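Side-chain contacts in endoribonuclease L-PSP/chorismate mutase-like domain-containing protein (Shewanella oneidensis, PDB 2OTM), which is of unknown function but, as a trimeric member of the YjgF/L-PSP family with a chorismate mutase-like fold, is a putative endoribonuclease: residues A13-P18 / S117-E122; R70-N75 / C146-F151. All coordinates share one frame; numbering follows the deposited sequence.

Overall arrangement
Contact 1 joins the loop 13-18 to helix 109-124, and contact 2 joins helix 62-84 to strand 146-153 of the five-stranded mixed sheet. Their centres lie about 10 Å apart: contact 2 is at the middle of the chain, contact 1 nearer its surface. In sequence the segments alternate, 13-18, 70-75, 117-122 and 146-151, so the N-terminal loop and the last strand are knitted into one compact domain. Helix 62-84 connects the two, since R70 of contact 2 reaches across to contact 1, while P18 touches N75. Helices 62-84 and 109-124 both pack on the sheet, and loop 13-18 packs against them.

Contact 1: A13-P18 / S117-E122; sequences AGLELP and SDLLLE
A13 and E122 bring the two backbones closest, with their CA atoms 8.7 Å apart; 13-18 is a loop, extended from L15 onward, and 117-122 belongs to a continuous helix. G14, the first residue to leave helical phi/psi after helix 6-12, has positive phi and forms a Schellman motif. At this distance contact is made by side chains alone, as two separate touches. E122 is fully stretched, CG anti to the backbone N (chi1 179°), and its OE2 reaches the methyl CB of A13 at 3.3 Å. This is a van der Waals touch; OE1, the other oxygen, forms a salt bridge with NH1 of R70, which probably limits the carboxylate's rotation. One turn earlier, L119 meets L15 through a single branch on each side, CD1 to CD1 at 3.7 Å, the two side chains sliding past each other in opposite directions. With chi1 at -173°, L119 brings CD1 to the L15 side chain. Both leucines also pack on R70, whose helix 62-84 lies beneath the loop, and L15 leans on L10 of helix 6-12. Helix 109-124 meanwhile rests on strand 92-100 through L120 and reaches the second subunit, where D118 bonds to N26 of that chain.

Contact 2: R70-N75 / C146-F151; sequences RLATLN and CLVYLF
A72 and T73 both rest on V148 in the contact between helix 70-75 and strand 146-151. The methyl CB of A72 sits 3.7 Å from CG2 of V148, while OG1 of T73 meets the other branch, CG1, also at 3.7 Å. With CG1 anti to the backbone N (chi1 163°), V148 sets CG2 between A72 CB and T73 OG1, 3.9 Å from the latter, its side chain slanting across that of T73. C146, two residues earlier on the same face of the strand, adds its SG at 4.0 Å from CB of A72. The segment axes approach to 7.8 Å, consistent with the small A72 side chain at the interface, and run at 40° in broadly the same direction. This is the helix-on-sheet layering of the YjgF fold: helices 62-84 and 109-124 cover one face of the mixed sheet, and Y149 and F151 turn from the opposite face to the third subunit. The T73 hydroxyl, buried among apolar neighbours, is satisfied by the carbonyl of C69 one turn back, and L119 and L120 of helix 109-124 close over the residue. Farther round the helix, N75 folds back so that ND2 bonds to O of L71 at 3.0 Å and 173°, arriving from the face of that carbonyl opposite to the N75 backbone N-H; ND2 also bonds to O of Y45.

Contact 1: A13-P18 / S117-E122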
ATOM      1  N   ALA B  13       5.581  23.505  19.430  1.00 34.30           N
ATOM      2  CA  ALA B  13       6.239  22.246  19.758  1.00 34.46           C
ATOM      3  C   ALA B  13       7.733  22.343  19.633  1.00 34.45           C
ATOM      4  O   ALA B  13       8.419  21.347  19.867  1.00 35.06           O
ATOM      5  CB  ALA B  13       5.743  21.119  18.844  1.00 33.25           C
ATOM      6  N   GLY B  14       8.239  23.505  19.230  1.00 34.15           N
ATOM      7  CA  GLY B  14       9.669  23.694  19.000  1.00 35.39           C
ATOM      8  C   GLY B  14      10.196  22.942  17.793  1.00 35.82           C
ATOM      9  O   GLY B  14      11.363  22.563  17.759  1.00 36.48           O
ATOM     10  N   LEU B  15       9.340  22.720  16.797  1.00 34.75           N
ATOM     11  CA  LEU B  15       9.712  21.959  15.610  1.00 34.13           C
ATOM     12  C   LEU B  15       9.876  22.890  14.420  1.00 35.33           C
ATOM     13  O   LEU B  15       8.988  23.682  14.102  1.00 36.89           O
ATOM     14  CB  LEU B  15       8.652  20.917  15.287  1.00 33.42           C
ATOM     15  CG  LEU B  15       8.457  19.853  16.351  1.00 30.28           C
ATOM     16  CD1 LEU B  15       7.186  19.057  16.068  1.00 33.76           C
ATOM     17  CD2 LEU B  15       9.695  18.942  16.430  1.00 28.49           C
ATOM     18  N   GLU B  16      11.010  22.768  13.755  1.00 33.60           N
ATOM     19  CA  GLU B  16      11.266  23.506  12.534  1.00 35.01           C
ATOM     20  C   GLU B  16      11.099  22.512  11.405  1.00 33.00           C
ATOM     21  O   GLU B  16      11.579  21.389  11.507  1.00 33.13           O
ATOM     22  CB  GLU B  16      12.692  24.075  12.558  1.00 35.34           C
ATOM     23  CG  GLU B  16      12.904  25.294  11.681  1.00 44.38           C
ATOM     24  N   LEU B  17      10.428  22.918  10.332  1.00 31.34           N
ATOM     25  CA  LEU B  17      10.258  22.025   9.183  1.00 30.78           C
ATOM     26  C   LEU B  17      11.569  21.887   8.422  1.00 30.76           C
ATOM     27  O   LEU B  17      12.210  22.871   8.082  1.00 29.54           O
ATOM     28  CB  LEU B  17       9.152  22.507   8.249  1.00 30.64           C
ATOM     29  CG  LEU B  17       7.718  22.306   8.770  1.00 28.88           C
ATOM     30  CD1 LEU B  17       6.727  22.989   7.841  1.00 30.13           C
ATOM     31  CD2 LEU B  17       7.353  20.838   8.940  1.00 26.50           C
ATOM     32  N   PRO B  18      11.978  20.650   8.122  1.00 30.21           N
ATOM     33  CA  PRO B  18      13.207  20.535   7.355  1.00 30.25           C
ATOM     34  C   PRO B  18      13.004  20.937   5.915  1.00 30.19           C
ATOM     35  O   PRO B  18      11.876  21.069   5.460  1.00 27.90           O
ATOM     36  CB  PRO B  18      13.532  19.041   7.431  1.00 29.43           C
ATOM     37  CG  PRO B  18      12.260  18.391   7.635  1.00 33.78           C
ATOM     38  CD  PRO B  18      11.389  19.336   8.420  1.00 31.85           C
ATOM     39  N   SER B 117       1.659   8.884  13.927  1.00 20.59           N
ATOM     40  CA  SER B 117       0.251   9.162  14.228  1.00 20.24           C
ATOM     41  C   SER B 117       0.097  10.266  15.258  1.00 21.17           C
ATOM     42  O   SER B 117      -0.737  11.160  15.078  1.00 20.66           O
ATOM     43  CB  SER B 117      -0.490   7.895  14.661  1.00 19.59           C
ATOM     44  OG  SER B 117      -0.563   6.940  13.600  1.00 19.53           O
ATOM     45  N   ASP B 118       0.918  10.232  16.318  1.00 18.88           N
ATOM     46  CA  ASP B 118       0.794  11.235  17.391  1.00 22.07           C
ATOM     47  C   ASP B 118       1.151  12.619  16.862  1.00 21.61           C
ATOM     48  O   ASP B 118       0.557  13.606  17.283  1.00 23.09           O
ATOM     49  CB  ASP B 118       1.722  10.903  18.563  1.00 21.07           C
ATOM     50  CG  ASP B 118       1.291   9.673  19.338  1.00 22.09           C
ATOM     51  OD1 ASP B 118       0.160   9.178  19.138  1.00 21.19           O
ATOM     52  OD2 ASP B 118       2.087   9.215  20.170  1.00 22.50           O
ATOM     53  N   LEU B 119       2.138  12.722  15.991  1.00 21.96           N
ATOM     54  CA  LEU B 119       2.508  14.055  15.461  1.00 21.76           C
ATOM     55  C   LEU B 119       1.393  14.624  14.564  1.00 22.63           C
ATOM     56  O   LEU B 119       1.085  15.822  14.594  1.00 21.41           O
ATOM     57  CB  LEU B 119       3.815  14.003  14.700  1.00 24.56           C
ATOM     58  CG  LEU B 119       4.371  15.359  14.243  1.00 27.04           C
ATOM     59  CD1 LEU B 119       4.833  16.248  15.397  1.00 20.49           C
ATOM     60  CD2 LEU B 119       5.498  15.095  13.247  1.00 23.38           C
ATOM     61  N   LEU B 120       0.758  13.756  13.788  1.00 19.97           N
ATOM     62  CA  LEU B 120      -0.345  14.209  12.924  1.00 21.47           C
ATOM     63  C   LEU B 120      -1.468  14.827  13.789  1.00 22.26           C
ATOM     64  O   LEU B 120      -2.008  15.902  13.471  1.00 23.09           O
ATOM     65  CB  LEU B 120      -0.884  13.064  12.092  1.00 21.59           C
ATOM     66  CG  LEU B 120       0.060  12.520  10.999  1.00 21.27           C
ATOM     67  CD1 LEU B 120      -0.556  11.349  10.217  1.00 21.61           C
ATOM     68  CD2 LEU B 120       0.450  13.680  10.041  1.00 21.89           C
ATOM     69  N   LEU B 121      -1.780  14.172  14.893  1.00 23.16           N
ATOM     70  CA  LEU B 121      -2.808  14.673  15.815  1.00 21.53           C
ATOM     71  C   LEU B 121      -2.353  15.954  16.520  1.00 23.31           C
ATOM     72  O   LEU B 121      -3.133  16.892  16.656  1.00 22.76           O
ATOM     73  CB  LEU B 121      -3.178  13.589  16.819  1.00 23.71           C
ATOM     74  CG  LEU B 121      -3.929  12.385  16.227  1.00 21.17           C
ATOM     75  CD1 LEU B 121      -3.991  11.244  17.223  1.00 30.18           C
ATOM     76  CD2 LEU B 121      -5.305  12.789  15.761  1.00 23.19           C
ATOM     77  N   GLU B 122      -1.095  16.004  16.932  1.00 23.13           N
ATOM     78  CA  GLU B 122      -0.540  17.179  17.608  1.00 25.06           C
ATOM     79  C   GLU B 122      -0.576  18.412  16.709  1.00 25.66           C
ATOM     80  O   GLU B 122      -0.978  19.505  17.114  1.00 26.64           O
ATOM     81  CB  GLU B 122       0.891  16.877  18.001  1.00 26.16           C
ATOM     82  CG  GLU B 122       1.649  17.995  18.701  1.00 35.97           C
ATOM     83  CD  GLU B 122       3.081  17.575  19.055  1.00 43.75           C
ATOM     84  OE1 GLU B 122       3.409  16.354  18.978  1.00 39.25           O
ATOM     85  OE2 GLU B 122       3.867  18.472  19.410  1.00 50.04           O
TER

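Contact 2: R70-N75 / C146-F151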
ATOM      1  N   ARG B  70       8.389   9.914  13.912  1.00 20.17           N
ATOM      2  CA  ARG B  70       8.048  11.322  14.148  1.00 19.50           C
ATOM      3  C   ARG B  70       8.849  12.218  13.193  1.00 21.12           C
ATOM      4  O   ARG B  70       8.289  13.131  12.571  1.00 21.09           O
ATOM      5  CB  ARG B  70       8.293  11.678  15.619  1.00 20.01           C
ATOM      6  CG  ARG B  70       7.947  13.102  16.030  1.00 20.85           C
ATOM      7  CD  ARG B  70       8.205  13.308  17.537  1.00 25.83           C
ATOM      8  NE  ARG B  70       8.069  14.721  17.956  1.00 26.73           N
ATOM      9  CZ  ARG B  70       6.937  15.305  18.372  1.00 34.42           C
ATOM     10  NH1 ARG B  70       5.798  14.643  18.436  1.00 29.19           N
ATOM     11  NH2 ARG B  70       6.943  16.576  18.726  1.00 34.03           N
ATOM     12  N   LEU B  71      10.152  11.981  13.069  1.00 19.39           N
ATOM     13  CA  LEU B  71      10.997  12.804  12.212  1.00 20.31           C
ATOM     14  C   LEU B  71      10.640  12.625  10.728  1.00 20.06           C
ATOM     15  O   LEU B  71      10.595  13.602   9.973  1.00 22.74           O
ATOM     16  CB  LEU B  71      12.471  12.502  12.457  1.00 20.95           C
ATOM     17  CG  LEU B  71      13.512  13.352  11.756  1.00 18.60           C
ATOM     18  CD1 LEU B  71      13.295  14.870  11.961  1.00 20.09           C
ATOM     19  CD2 LEU B  71      14.912  12.872  12.179  1.00 18.27           C
ATOM     20  N   ALA B  72      10.404  11.388  10.297  1.00 18.53           N
ATOM     21  CA  ALA B  72       9.938  11.145   8.912  1.00 17.46           C
ATOM     22  C   ALA B  72       8.626  11.871   8.620  1.00 18.67           C
ATOM     23  O   ALA B  72       8.407  12.403   7.514  1.00 20.68           O
ATOM     24  CB  ALA B  72       9.782   9.620   8.676  1.00 15.64           C
ATOM     25  N   THR B  73       7.751  11.913   9.623  1.00 20.50           N
ATOM     26  CA  THR B  73       6.449  12.576   9.471  1.00 19.06           C
ATOM     27  C   THR B  73       6.640  14.100   9.435  1.00 20.39           C
ATOM     28  O   THR B  73       5.965  14.797   8.692  1.00 21.81           O
ATOM     29  CB  THR B  73       5.479  12.156  10.565  1.00 20.25           C
ATOM     30  OG1 THR B  73       5.289  10.723  10.501  1.00 17.27           O
ATOM     31  CG2 THR B  73       4.147  12.854  10.373  1.00 20.57           C
ATOM     32  N   LEU B  74       7.582  14.616  10.210  1.00 19.79           N
ATOM     33  CA  LEU B  74       7.907  16.038  10.111  1.00 22.55           C
ATOM     34  C   LEU B  74       8.376  16.373   8.712  1.00 21.76           C
ATOM     35  O   LEU B  74       8.002  17.414   8.169  1.00 21.46           O
ATOM     36  CB  LEU B  74       8.989  16.413  11.133  1.00 21.82           C
ATOM     37  CG  LEU B  74       9.271  17.893  11.327  1.00 28.67           C
ATOM     38  CD1 LEU B  74       8.015  18.615  11.883  1.00 22.68           C
ATOM     39  CD2 LEU B  74      10.475  18.062  12.242  1.00 26.33           C
ATOM     40  N   ASN B  75       9.203  15.501   8.129  1.00 20.84           N
ATOM     41  CA  ASN B  75       9.607  15.633   6.721  1.00 20.78           C
ATOM     42  C   ASN B  75       8.412  15.589   5.778  1.00 20.73           C
ATOM     43  O   ASN B  75       8.292  16.422   4.891  1.00 23.13           O
ATOM     44  CB  ASN B  75      10.635  14.549   6.327  1.00 20.87           C
ATOM     45  CG  ASN B  75      12.060  14.934   6.689  1.00 21.49           C
ATOM     46  OD1 ASN B  75      12.787  15.483   5.845  1.00 23.30           O
ATOM     47  ND2 ASN B  75      12.452  14.701   7.947  1.00 19.66           N
ATOM     48  N   CYS B 146      12.879   3.666   8.597  1.00 20.38           N
ATOM     49  CA  CYS B 146      11.485   3.819   8.278  1.00 21.21           C
ATOM     50  C   CYS B 146      11.228   4.705   7.081  1.00 22.41           C
ATOM     51  O   CYS B 146      12.096   5.469   6.635  1.00 21.54           O
ATOM     52  CB  CYS B 146      10.724   4.372   9.485  1.00 20.25           C
ATOM     53  SG  CYS B 146      11.148   6.083   9.964  1.00 25.20           S
ATOM     54  N   LEU B 147      10.015   4.582   6.580  1.00 20.09           N
ATOM     55  CA  LEU B 147       9.524   5.421   5.501  1.00 20.34           C
ATOM     56  C   LEU B 147       8.065   5.753   5.790  1.00 19.37           C
ATOM     57  O   LEU B 147       7.275   4.859   6.167  1.00 21.78           O
ATOM     58  CB  LEU B 147       9.683   4.617   4.212  1.00 23.27           C
ATOM     59  CG  LEU B 147       9.838   5.127   2.801  1.00 33.22           C
ATOM     60  CD1 LEU B 147      10.922   6.171   2.643  1.00 30.59           C
ATOM     61  CD2 LEU B 147      10.133   3.880   1.938  1.00 31.05           C
ATOM     62  N   VAL B 148       7.673   7.003   5.542  1.00 19.83           N
ATOM     63  CA  VAL B 148       6.323   7.453   5.823  1.00 19.62           C
ATOM     64  C   VAL B 148       5.725   8.064   4.560  1.00 19.91           C
ATOM     65  O   VAL B 148       6.415   8.767   3.810  1.00 20.20           O
ATOM     66  CB  VAL B 148       6.339   8.486   7.014  1.00 21.42           C
ATOM     67  CG1 VAL B 148       5.071   9.279   7.086  1.00 28.26           C
ATOM     68  CG2 VAL B 148       6.627   7.742   8.341  1.00 24.15           C
ATOM     69  N   TYR B 149       4.440   7.781   4.337  1.00 19.11           N
ATOM     70  CA  TYR B 149       3.657   8.338   3.255  1.00 19.38           C
ATOM     71  C   TYR B 149       2.385   8.926   3.854  1.00 20.36           C
ATOM     72  O   TYR B 149       1.719   8.286   4.667  1.00 19.95           O
ATOM     73  CB  TYR B 149       3.235   7.251   2.265  1.00 19.40           C
ATOM     74  CG  TYR B 149       4.363   6.550   1.574  1.00 19.30           C
ATOM     75  CD1 TYR B 149       5.099   5.555   2.208  1.00 22.11           C
ATOM     76  CD2 TYR B 149       4.656   6.832   0.252  1.00 20.84           C
ATOM     77  CE1 TYR B 149       6.145   4.902   1.546  1.00 26.85           C
ATOM     78  CE2 TYR B 149       5.712   6.192  -0.427  1.00 19.71           C
ATOM     79  CZ  TYR B 149       6.452   5.226   0.240  1.00 23.14           C
ATOM     80  OH  TYR B 149       7.455   4.589  -0.446  1.00 21.40           O
ATOM     81  N   LEU B 150       2.032  10.126   3.426  1.00 20.76           N
ATOM     82  CA  LEU B 150       0.816  10.804   3.882  1.00 19.13           C
ATOM     83  C   LEU B 150      -0.117  11.063   2.704  1.00 20.08           C
ATOM     84  O   LEU B 150       0.324  11.209   1.572  1.00 18.50           O
ATOM     85  CB  LEU B 150       1.145  12.128   4.537  1.00 19.43           C
ATOM     86  CG  LEU B 150       1.972  12.102   5.823  1.00 22.73           C
ATOM     87  CD1 LEU B 150       2.085  13.491   6.369  1.00 22.49           C
ATOM     88  CD2 LEU B 150       1.365  11.180   6.851  1.00 19.95           C
ATOM     89  N   PHE B 151      -1.409  11.084   3.010  1.00 20.24           N
ATOM     90  CA  PHE B 151      -2.469  11.336   2.054  1.00 19.64           C
ATOM     91  C   PHE B 151      -3.390  12.389   2.695  1.00 20.94           C
ATOM     92  O   PHE B 151      -3.837  12.213   3.840  1.00 22.85           O
ATOM     93  CB  PHE B 151      -3.275  10.082   1.816  1.00 22.02           C
ATOM     94  CG  PHE B 151      -2.477   8.915   1.271  1.00 21.33           C
ATOM     95  CD1 PHE B 151      -1.694   8.147   2.108  1.00 24.42           C
ATOM     96  CD2 PHE B 151      -2.531   8.593  -0.051  1.00 24.37           C
ATOM     97  CE1 PHE B 151      -0.961   7.089   1.626  1.00 28.23           C
ATOM     98  CE2 PHE B 151      -1.799   7.512  -0.548  1.00 28.06           C
ATOM     99  CZ  PHE B 151      -1.021   6.776   0.292  1.00 27.47           C
TER